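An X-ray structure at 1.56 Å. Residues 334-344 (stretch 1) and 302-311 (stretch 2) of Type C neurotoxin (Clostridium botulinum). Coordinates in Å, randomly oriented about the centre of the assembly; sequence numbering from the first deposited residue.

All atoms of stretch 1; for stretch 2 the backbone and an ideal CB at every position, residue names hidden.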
# COMPACT_ATOMS: atom_id res chain seq x y z
N ASN A 334 31.10 11.26 -7.54
CA ASN A 334 30.76 12.31 -8.50
C ASN A 334 29.26 12.30 -8.79
O ASN A 334 28.74 11.36 -9.40
CB ASN A 334 31.53 12.13 -9.81
CG ASN A 334 32.98 12.52 -9.69
OD1 ASN A 334 33.37 13.25 -8.77
ND2 ASN A 334 33.80 12.05 -10.62
N LEU A 335 28.56 13.32 -8.32
CA LEU A 335 27.11 13.35 -8.48
C LEU A 335 26.69 14.14 -9.72
O LEU A 335 27.26 15.18 -10.03
CB LEU A 335 26.47 13.96 -7.23
CG LEU A 335 26.85 13.33 -5.89
CD1 LEU A 335 26.17 14.09 -4.76
CD2 LEU A 335 26.47 11.85 -5.84
N GLY A 336 25.67 13.64 -10.42
CA GLY A 336 25.14 14.30 -11.60
C GLY A 336 24.29 13.36 -12.43
O GLY A 336 24.13 12.19 -12.07
N ASN A 337 23.73 13.87 -13.52
CA ASN A 337 22.88 13.08 -14.41
C ASN A 337 23.69 12.17 -15.33
O ASN A 337 23.51 12.21 -16.53
CB ASN A 337 22.00 13.98 -15.28
CG ASN A 337 20.69 14.33 -14.63
OD1 ASN A 337 19.68 14.55 -15.31
ND2 ASN A 337 20.68 14.39 -13.31
N TYR A 338 24.58 11.37 -14.76
CA TYR A 338 25.39 10.44 -15.54
C TYR A 338 24.56 9.26 -16.03
O TYR A 338 23.89 8.59 -15.25
CB TYR A 338 26.56 9.93 -14.69
CG TYR A 338 27.55 11.00 -14.31
CD1 TYR A 338 28.57 11.36 -15.17
CD2 TYR A 338 27.46 11.64 -13.08
CE1 TYR A 338 29.48 12.34 -14.83
CE2 TYR A 338 28.37 12.62 -12.73
CZ TYR A 338 29.37 12.96 -13.61
OH TYR A 338 30.28 13.94 -13.26
N GLY A 339 24.61 9.00 -17.34
CA GLY A 339 23.79 7.96 -17.94
C GLY A 339 23.90 6.61 -17.26
O GLY A 339 22.91 5.87 -17.13
N ILE A 340 25.11 6.27 -16.84
CA ILE A 340 25.40 4.98 -16.22
C ILE A 340 24.64 4.80 -14.90
O ILE A 340 24.48 3.68 -14.41
CB ILE A 340 26.94 4.78 -16.03
CG1 ILE A 340 27.27 3.34 -15.62
CG2 ILE A 340 27.48 5.75 -15.00
CD1 ILE A 340 27.17 2.33 -16.73
N GLY A 341 24.17 5.91 -14.33
CA GLY A 341 23.42 5.88 -13.08
C GLY A 341 21.96 6.29 -13.23
O GLY A 341 21.30 6.61 -12.24
N ILE A 342 21.46 6.30 -14.45
CA ILE A 342 20.05 6.61 -14.67
C ILE A 342 19.28 5.33 -14.94
O ILE A 342 19.70 4.49 -15.74
CB ILE A 342 19.88 7.63 -15.81
CG1 ILE A 342 20.48 8.97 -15.38
CG2 ILE A 342 18.40 7.81 -16.15
CD1 ILE A 342 20.58 10.01 -16.48
N PHE A 343 18.16 5.19 -14.23
CA PHE A 343 17.31 4.02 -14.30
C PHE A 343 15.88 4.44 -14.60
O PHE A 343 15.53 5.62 -14.47
CB PHE A 343 17.38 3.26 -12.96
CG PHE A 343 18.75 2.76 -12.61
CD1 PHE A 343 19.19 1.52 -13.04
CD2 PHE A 343 19.63 3.57 -11.90
CE1 PHE A 343 20.47 1.06 -12.74
CE2 PHE A 343 20.91 3.13 -11.58
CZ PHE A 343 21.33 1.88 -12.00
N SER A 344 15.05 3.48 -15.00
CA SER A 344 13.64 3.73 -15.20
C SER A 344 12.89 2.85 -14.21
O SER A 344 13.28 1.70 -13.99
CB SER A 344 13.23 3.36 -16.62
OG SER A 344 11.92 3.81 -16.88
N UNK A 302 29.31 10.71 3.37
CA UNK A 302 29.47 11.17 2.00
C UNK A 302 28.28 10.71 1.17
O UNK A 302 27.81 9.58 1.35
CB UNK A 302 30.78 10.66 1.40
N UNK A 303 27.82 11.58 0.29
CA UNK A 303 26.71 11.26 -0.61
C UNK A 303 27.22 10.60 -1.89
O UNK A 303 28.13 11.11 -2.55
CB UNK A 303 25.92 12.52 -0.95
N UNK A 304 26.64 9.46 -2.25
CA UNK A 304 27.03 8.75 -3.45
C UNK A 304 25.81 8.54 -4.33
O UNK A 304 24.69 8.55 -3.83
CB UNK A 304 27.69 7.41 -3.11
N UNK A 305 26.04 8.34 -5.62
CA UNK A 305 24.97 7.83 -6.49
C UNK A 305 25.28 6.40 -6.90
O UNK A 305 26.44 6.01 -7.01
CB UNK A 305 24.80 8.71 -7.73
N UNK A 306 24.23 5.59 -7.06
CA UNK A 306 24.41 4.22 -7.51
C UNK A 306 24.58 4.18 -9.02
O UNK A 306 23.81 4.80 -9.76
CB UNK A 306 23.23 3.35 -7.08
N UNK A 307 25.58 3.45 -9.48
CA UNK A 307 25.78 3.28 -10.91
C UNK A 307 25.90 1.81 -11.25
O UNK A 307 26.23 1.00 -10.39
CB UNK A 307 27.02 4.04 -11.38
N UNK A 308 25.62 1.49 -12.50
CA UNK A 308 25.90 0.16 -13.05
C UNK A 308 27.39 0.06 -13.35
O UNK A 308 28.00 1.02 -13.83
CB UNK A 308 25.07 -0.11 -14.31
N UNK A 309 27.99 -1.10 -13.08
CA UNK A 309 29.36 -1.35 -13.51
C UNK A 309 29.37 -1.47 -15.04
O UNK A 309 28.39 -1.93 -15.64
CB UNK A 309 29.92 -2.61 -12.85
N UNK A 310 30.45 -1.03 -15.67
CA UNK A 310 30.59 -1.09 -17.13
C UNK A 310 30.93 -2.50 -17.61
O UNK A 310 30.52 -2.91 -18.70
CB UNK A 310 31.67 -0.11 -17.60
N UNK A 311 31.68 -3.24 -16.80
CA UNK A 311 32.00 -4.63 -17.14
C UNK A 311 31.24 -5.62 -16.26
O UNK A 311 30.80 -5.27 -15.16
CB UNK A 311 33.51 -4.87 -17.01

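Stretch 2 runs as an extended strand from position 302 to about 308, alongside the loop and short 3-10 turn of stretch 1. At position 302 the ideal CB has nothing of stretch 1 within 5.5 Å, so almost any residue would serve; it is Arg302, which makes no contact here.

Position 303 points sideways, its ideal CB 4.1 Å from Leu335 CD1. An apolar chain could lie against that methyl, and a long polar one could pass it. The residue is Glu303, extended with chi1 and chi2 both t; its OE1 comes 3.5 Å from Leu335 CD1, while OE2 is hydrogen-bonded elsewhere in the structure. Position 304 points away and is little constrained by stretch 1; Tyr304 occupies it.

Position 305 points toward stretch 1. Its ideal CB is 4.0 Å from Leu335 CD2, and beyond lies a channel bordered by the carbonyls of Asn334 and Gly336, the Tyr338 ring and the bare CA of Gly341. A long, unbranched apolar chain such as methionine suits its full depth; a shorter one such as leucine would fill only the near part. Met305 (p, t, m) reaches far along it: SD lies 3.4 Å from Gly336 O and 4.0 Å from Tyr338 CD2, at the edge of the ring, and CE ends 4.0 Å from Gly341 CA. An ideal CB on Gly341 would clash with that CE at 2.6 Å, so the methionine tip uses the space the glycine leaves.

At position 306 the CB points sideways; with Phe343 CE2 5.1 Å from the ideal CB, stretch 1 barely restricts the choice, and an apolar residue would be compatible. Ile306 leads its end away, and its backbone does more: Ile306 O lies 3.5 Å from Gly341 CA, and a water O 2.7 Å from both Ile306 O and Gly341 O links the two carbonyls.

Position 307, also sideways, has its CB 4.0 Å from Ile340 O and 4.4 Å from Gly341 CA. Its extended backbone suits a beta-branched residue, among other apolar choices. Ile307 sets CG2 3.9 Å from Ile340 CG2.

The backbone N of 308 donates to Ile340 O (3.1 Å, 174°), which any residue except proline could do. CA-to-CB points sideways, with the Ile340 side chain nearby, so a chain with a long aliphatic part would fit. In Arg308, CB is 3.9 Å from Ile340 CD1, which also sits over one face of the guanidinium.

Positions 309, pointing away, and 311, out of reach, meet no preference from stretch 1; they hold Asp309, whose O accepts from Arg308 NE at 2.9 Å, and Asp311. Position 310, sideways, could offer a small methyl-bearing chain: Thr310 CG2 is 4.3 Å from Ile340 CD1.

Stretch 2 302-311: REYMIIRDTD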
# COMPACT_ATOMS: atom_id res chain seq x y z
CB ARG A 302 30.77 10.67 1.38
CG ARG A 302 30.91 11.03 -0.09
CD ARG A 302 32.34 10.90 -0.60
NE ARG A 302 33.20 11.92 -0.02
CZ ARG A 302 33.26 13.19 -0.43
NH1 ARG A 302 32.51 13.61 -1.45
NH2 ARG A 302 34.08 14.03 0.18
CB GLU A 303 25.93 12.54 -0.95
CG GLU A 303 24.66 12.28 -1.75
CD GLU A 303 23.81 13.53 -1.94
OE1 GLU A 303 24.33 14.66 -1.80
OE2 GLU A 303 22.59 13.37 -2.21
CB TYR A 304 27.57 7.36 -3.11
CG TYR A 304 28.82 7.38 -2.26
CD1 TYR A 304 30.08 7.38 -2.86
CD2 TYR A 304 28.74 7.39 -0.87
CE1 TYR A 304 31.24 7.39 -2.09
CE2 TYR A 304 29.89 7.41 -0.09
CZ TYR A 304 31.13 7.40 -0.71
OH TYR A 304 32.27 7.41 0.06
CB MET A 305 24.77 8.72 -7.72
CG MET A 305 25.92 8.71 -8.69
SD MET A 305 25.58 9.79 -10.10
CE MET A 305 24.11 9.02 -10.75
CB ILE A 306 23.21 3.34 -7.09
CG1 ILE A 306 23.10 3.30 -5.57
CG2 ILE A 306 23.35 1.94 -7.68
CD1 ILE A 306 21.91 2.47 -5.05
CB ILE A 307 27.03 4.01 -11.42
CG1 ILE A 307 28.30 3.47 -10.74
CG2 ILE A 307 26.88 5.51 -11.19
CD1 ILE A 307 29.61 3.88 -11.45
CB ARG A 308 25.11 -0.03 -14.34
CG ARG A 308 24.80 -1.46 -14.69
CD ARG A 308 24.55 -1.59 -16.19
NE ARG A 308 25.83 -1.63 -16.88
CZ ARG A 308 25.99 -1.67 -18.20
NH1 ARG A 308 27.22 -1.72 -18.69
NH2 ARG A 308 24.94 -1.68 -19.01
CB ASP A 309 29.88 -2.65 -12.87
CG ASP A 309 31.38 -2.71 -12.79
OD1 ASP A 309 32.06 -1.84 -13.38
OD2 ASP A 309 31.89 -3.63 -12.13
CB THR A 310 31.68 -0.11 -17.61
OG1 THR A 310 32.92 -0.46 -16.98
CG2 THR A 310 31.33 1.31 -17.20
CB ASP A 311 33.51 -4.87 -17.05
CG ASP A 311 34.27 -4.27 -18.22
OD1 ASP A 311 33.61 -3.80 -19.18
OD2 ASP A 311 35.51 -4.28 -18.20
O HOH W 1 21.68 6.42 -9.58
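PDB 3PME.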